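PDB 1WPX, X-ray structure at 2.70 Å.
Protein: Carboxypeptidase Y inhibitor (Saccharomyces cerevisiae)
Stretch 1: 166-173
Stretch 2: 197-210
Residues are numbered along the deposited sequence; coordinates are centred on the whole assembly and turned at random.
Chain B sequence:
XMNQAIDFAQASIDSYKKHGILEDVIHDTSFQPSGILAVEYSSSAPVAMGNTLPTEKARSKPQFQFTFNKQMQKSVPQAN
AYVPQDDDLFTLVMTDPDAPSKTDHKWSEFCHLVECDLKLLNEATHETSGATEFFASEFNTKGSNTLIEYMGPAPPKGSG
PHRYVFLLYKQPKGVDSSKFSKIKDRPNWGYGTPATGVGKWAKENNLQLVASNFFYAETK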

# COMPACT_ATOMS: atom_id res chain seq x y z
N PHE B 166 -5.10 -15.36 -15.00
CA PHE B 166 -6.41 -15.95 -14.77
C PHE B 166 -7.44 -15.07 -15.46
O PHE B 166 -7.39 -13.84 -15.34
N LEU B 167 -8.37 -15.69 -16.18
CA LEU B 167 -9.42 -14.95 -16.88
C LEU B 167 -10.79 -15.58 -16.67
O LEU B 167 -10.95 -16.80 -16.80
N LEU B 168 -11.78 -14.75 -16.32
CA LEU B 168 -13.13 -15.23 -16.10
C LEU B 168 -14.03 -14.82 -17.26
O LEU B 168 -14.15 -13.63 -17.57
N TYR B 169 -14.65 -15.80 -17.91
CA TYR B 169 -15.53 -15.53 -19.04
C TYR B 169 -16.97 -15.93 -18.76
O TYR B 169 -17.23 -16.89 -18.05
N LYS B 170 -17.91 -15.18 -19.33
CA LYS B 170 -19.32 -15.50 -19.19
C LYS B 170 -19.68 -16.25 -20.47
O LYS B 170 -19.37 -15.77 -21.57
N GLN B 171 -20.29 -17.42 -20.34
CA GLN B 171 -20.67 -18.21 -21.51
C GLN B 171 -21.99 -17.71 -22.07
O GLN B 171 -22.80 -17.16 -21.34
N PRO B 172 -22.23 -17.90 -23.39
CA PRO B 172 -23.49 -17.46 -24.01
C PRO B 172 -24.61 -18.26 -23.36
O PRO B 172 -24.44 -19.45 -23.06
N LYS B 173 -25.76 -17.64 -23.14
CA LYS B 173 -26.86 -18.34 -22.49
C LYS B 173 -27.28 -19.65 -23.17
O LYS B 173 -27.43 -19.73 -24.40
N GLY B 197 -3.72 -18.18 -28.08
CA GLY B 197 -4.34 -18.89 -26.98
C GLY B 197 -5.74 -18.43 -26.61
O GLY B 197 -6.65 -18.44 -27.44
N VAL B 198 -5.91 -18.02 -25.35
CA VAL B 198 -7.21 -17.57 -24.86
C VAL B 198 -7.92 -16.60 -25.78
O VAL B 198 -9.14 -16.66 -25.94
N GLY B 199 -7.16 -15.70 -26.40
CA GLY B 199 -7.76 -14.73 -27.30
C GLY B 199 -8.46 -15.41 -28.46
O GLY B 199 -9.63 -15.15 -28.71
N LYS B 200 -7.73 -16.27 -29.15
CA LYS B 200 -8.25 -17.02 -30.30
C LYS B 200 -9.45 -17.88 -29.89
O LYS B 200 -10.54 -17.77 -30.46
N TRP B 201 -9.22 -18.74 -28.90
CA TRP B 201 -10.24 -19.66 -28.40
C TRP B 201 -11.49 -18.98 -27.85
O TRP B 201 -12.61 -19.45 -28.07
N ALA B 202 -11.31 -17.89 -27.11
CA ALA B 202 -12.45 -17.18 -26.53
C ALA B 202 -13.34 -16.56 -27.59
O ALA B 202 -14.57 -16.51 -27.44
N LYS B 203 -12.73 -16.08 -28.67
CA LYS B 203 -13.48 -15.45 -29.75
C LYS B 203 -14.29 -16.45 -30.57
O LYS B 203 -15.47 -16.22 -30.83
N GLU B 204 -13.66 -17.55 -30.98
CA GLU B 204 -14.38 -18.53 -31.78
C GLU B 204 -15.48 -19.23 -30.99
O GLU B 204 -16.24 -20.02 -31.54
N ASN B 205 -15.58 -18.93 -29.70
CA ASN B 205 -16.60 -19.54 -28.87
C ASN B 205 -17.55 -18.52 -28.25
O ASN B 205 -18.32 -18.83 -27.36
N ASN B 206 -17.46 -17.28 -28.73
CA ASN B 206 -18.32 -16.22 -28.25
C ASN B 206 -18.35 -16.03 -26.75
O ASN B 206 -19.42 -15.80 -26.18
N LEU B 207 -17.20 -16.12 -26.09
CA LEU B 207 -17.15 -15.94 -24.64
C LEU B 207 -16.95 -14.46 -24.32
O LEU B 207 -16.28 -13.74 -25.05
N GLN B 208 -17.55 -14.00 -23.23
CA GLN B 208 -17.44 -12.61 -22.83
C GLN B 208 -16.52 -12.46 -21.62
O GLN B 208 -16.85 -12.93 -20.53
N LEU B 209 -15.38 -11.81 -21.81
CA LEU B 209 -14.41 -11.59 -20.72
C LEU B 209 -15.05 -10.71 -19.65
O LEU B 209 -15.59 -9.65 -19.96
N VAL B 210 -14.98 -11.14 -18.40
CA VAL B 210 -15.57 -10.36 -17.31
C VAL B 210 -14.54 -9.87 -16.29
O VAL B 210 -14.70 -8.79 -15.73

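This contact is an antiparallel strand pairing, backed by a helix, in which the ring of Tyr169 fills the space between the strands and the helix. Leu168 to Lys170, part of a longer strand, run beside Gln208 to Val210, and the backbone supplies every hydrogen bond between the stretches. Val210 N donates to Leu168 O at 2.8 Å. Lys170 N donates to Gln208 O at 2.8 Å, and Gln208 N returns a bond to Lys170 O at 3.0 Å. Tyr169 and Leu209 form the non-hydrogen-bonded pair between these links. There the chains come close enough for a CA-H...O contact, with Tyr169 CA 3.3 Å from Gln208 O.

This register puts Tyr169 and Leu209 on the same face of the sheet. Tyr169 has the largest area covered by the other stretch. Its chi1 is m and its chi2 is 88°. Leu209 has chi1 of -143°, between wells, and chi2 t. Its CD2 lies over one face of the tyrosine ring, 4.3 Å from the ring centroid, in a CH-pi contact. Leu209 CG is also 3.7 Å from Tyr169 CE2. Two more apolar groups meet the ring obliquely: Ala202 CB is 3.6 Å from Tyr169 CE2, and Leu207 CB is 3.6 Å from Tyr169 CD2. The far end of the ring reaches the start of the helix, where Tyr169 OH is 4.0 Å from Val198 CB. The tyrosine thus ties strand and helix together through packing.

Leu167 and Val198, both with chi1 m, point toward the opposite stretch. They meet at 4.3 Å between Leu167 CD2 and Val198 CG2. Leu167 CB also lies 4.3 Å from Leu209 CD2.

Lys170 and Gln208 share the other face of the sheet. Lys170 is t at all four chi angles, and its end leads away. Its aliphatic part stays close: Lys170 CD is 4.0 Å from Gln208 OE1, and Lys170 CB is 4.1 Å from Val210 CG2. Val210 has chi1 t.

Beyond the paired strands, Leu207 is m at chi1 and t at chi2. Its CD2 packs 4.0 Å from Pro172 CD. The proline ring also meets the turn, with Pro172 CG 3.3 Å from Asn206 O. Gln171 points away, and its amide is hydrogen-bonded outside this contact. The turn has its own polar tie to the helix: Asn205 ND2 donates to Trp201 O at 2.8 Å. No side-chain hydrogen bond or salt bridge joins the two stretches.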

# COMPACT_ATOMS: atom_id res chain seq x y z
CB PHE B 166 -6.73 -16.03 -13.28
CG PHE B 166 -5.93 -17.05 -12.54
CD1 PHE B 166 -4.84 -16.68 -11.76
CD2 PHE B 166 -6.28 -18.40 -12.61
CE1 PHE B 166 -4.11 -17.63 -11.06
CE2 PHE B 166 -5.54 -19.36 -11.91
CZ PHE B 166 -4.46 -18.97 -11.13
CB LEU B 167 -9.14 -14.87 -18.39
CG LEU B 167 -7.80 -14.27 -18.82
CD1 LEU B 167 -6.79 -15.37 -18.99
CD2 LEU B 167 -7.97 -13.54 -20.14
CB LEU B 168 -13.69 -14.67 -14.79
CG LEU B 168 -15.09 -15.17 -14.41
CD1 LEU B 168 -15.01 -16.64 -14.06
CD2 LEU B 168 -15.64 -14.38 -13.23
CB TYR B 169 -15.08 -16.27 -20.29
CG TYR B 169 -13.79 -15.79 -20.90
CD1 TYR B 169 -12.56 -16.30 -20.49
CD2 TYR B 169 -13.80 -14.83 -21.92
CE1 TYR B 169 -11.37 -15.87 -21.08
CE2 TYR B 169 -12.62 -14.39 -22.51
CZ TYR B 169 -11.41 -14.92 -22.08
OH TYR B 169 -10.24 -14.50 -22.68
CB LYS B 170 -20.17 -14.24 -19.11
CG LYS B 170 -21.66 -14.54 -19.09
CD LYS B 170 -22.49 -13.32 -19.41
CE LYS B 170 -23.96 -13.70 -19.55
NZ LYS B 170 -24.84 -12.52 -19.82
CB GLN B 171 -20.79 -19.69 -21.13
CG GLN B 171 -19.53 -20.26 -20.51
CD GLN B 171 -19.69 -21.69 -20.00
OE1 GLN B 171 -18.80 -22.23 -19.35
NE2 GLN B 171 -20.83 -22.30 -20.31
CB PRO B 172 -23.31 -17.85 -25.48
CG PRO B 172 -21.83 -17.99 -25.66
CD PRO B 172 -21.38 -18.60 -24.37
CB LYS B 173 -28.08 -17.43 -22.36
CG LYS B 173 -29.24 -18.08 -21.62
CD LYS B 173 -30.31 -17.07 -21.25
CE LYS B 173 -31.35 -17.67 -20.31
NZ LYS B 173 -32.32 -16.63 -19.84
CB VAL B 198 -7.10 -16.93 -23.45
CG1 VAL B 198 -6.37 -17.86 -22.51
CG2 VAL B 198 -6.38 -15.60 -23.52
CB LYS B 200 -7.15 -17.91 -30.87
CG LYS B 200 -7.55 -18.74 -32.08
CD LYS B 200 -7.83 -17.84 -33.26
CE LYS B 200 -7.97 -18.63 -34.56
NZ LYS B 200 -8.15 -17.70 -35.71
CB TRP B 201 -9.63 -20.56 -27.32
CG TRP B 201 -10.52 -21.67 -26.88
CD1 TRP B 201 -10.81 -22.81 -27.58
CD2 TRP B 201 -11.23 -21.77 -25.64
NE1 TRP B 201 -11.65 -23.62 -26.85
CE2 TRP B 201 -11.93 -23.00 -25.65
CE3 TRP B 201 -11.35 -20.95 -24.52
CZ2 TRP B 201 -12.73 -23.42 -24.59
CZ3 TRP B 201 -12.14 -21.37 -23.46
CH2 TRP B 201 -12.82 -22.59 -23.50
CB ALA B 202 -11.96 -16.10 -25.57
CB LYS B 203 -12.55 -14.67 -30.68
CG LYS B 203 -12.32 -13.24 -30.24
CD LYS B 203 -13.63 -12.45 -30.27
CE LYS B 203 -13.45 -11.02 -29.75
NZ LYS B 203 -14.72 -10.22 -29.79
CB GLU B 204 -13.41 -19.56 -32.39
CG GLU B 204 -12.53 -20.32 -31.41
CD GLU B 204 -11.55 -21.26 -32.12
OE1 GLU B 204 -10.84 -20.80 -33.03
OE2 GLU B 204 -11.50 -22.45 -31.76
CB ASN B 205 -15.95 -20.39 -27.78
CG ASN B 205 -15.38 -21.69 -28.33
OD1 ASN B 205 -16.12 -22.54 -28.82
ND2 ASN B 205 -14.06 -21.84 -28.25
CB ASN B 206 -19.74 -16.46 -28.75
CG ASN B 206 -19.82 -16.56 -30.26
OD1 ASN B 206 -20.61 -17.33 -30.80
ND2 ASN B 206 -18.99 -15.78 -30.95
CB LEU B 207 -16.02 -16.76 -24.03
CG LEU B 207 -16.02 -18.26 -24.33
CD1 LEU B 207 -15.09 -18.96 -23.37
CD2 LEU B 207 -17.42 -18.83 -24.21
CB GLN B 208 -18.83 -12.06 -22.48
CG GLN B 208 -18.94 -10.54 -22.48
CD GLN B 208 -20.21 -10.05 -21.80
OE1 GLN B 208 -21.30 -10.59 -22.02
NE2 GLN B 208 -20.08 -9.02 -20.98
CB LEU B 209 -13.17 -10.88 -21.25
CG LEU B 209 -11.80 -11.27 -20.67
CD1 LEU B 209 -10.87 -10.05 -20.72
CD2 LEU B 209 -11.94 -11.77 -19.25
CB VAL B 210 -16.67 -11.18 -16.58
CG1 VAL B 210 -17.07 -10.49 -15.28
CG2 VAL B 210 -17.89 -11.29 -17.47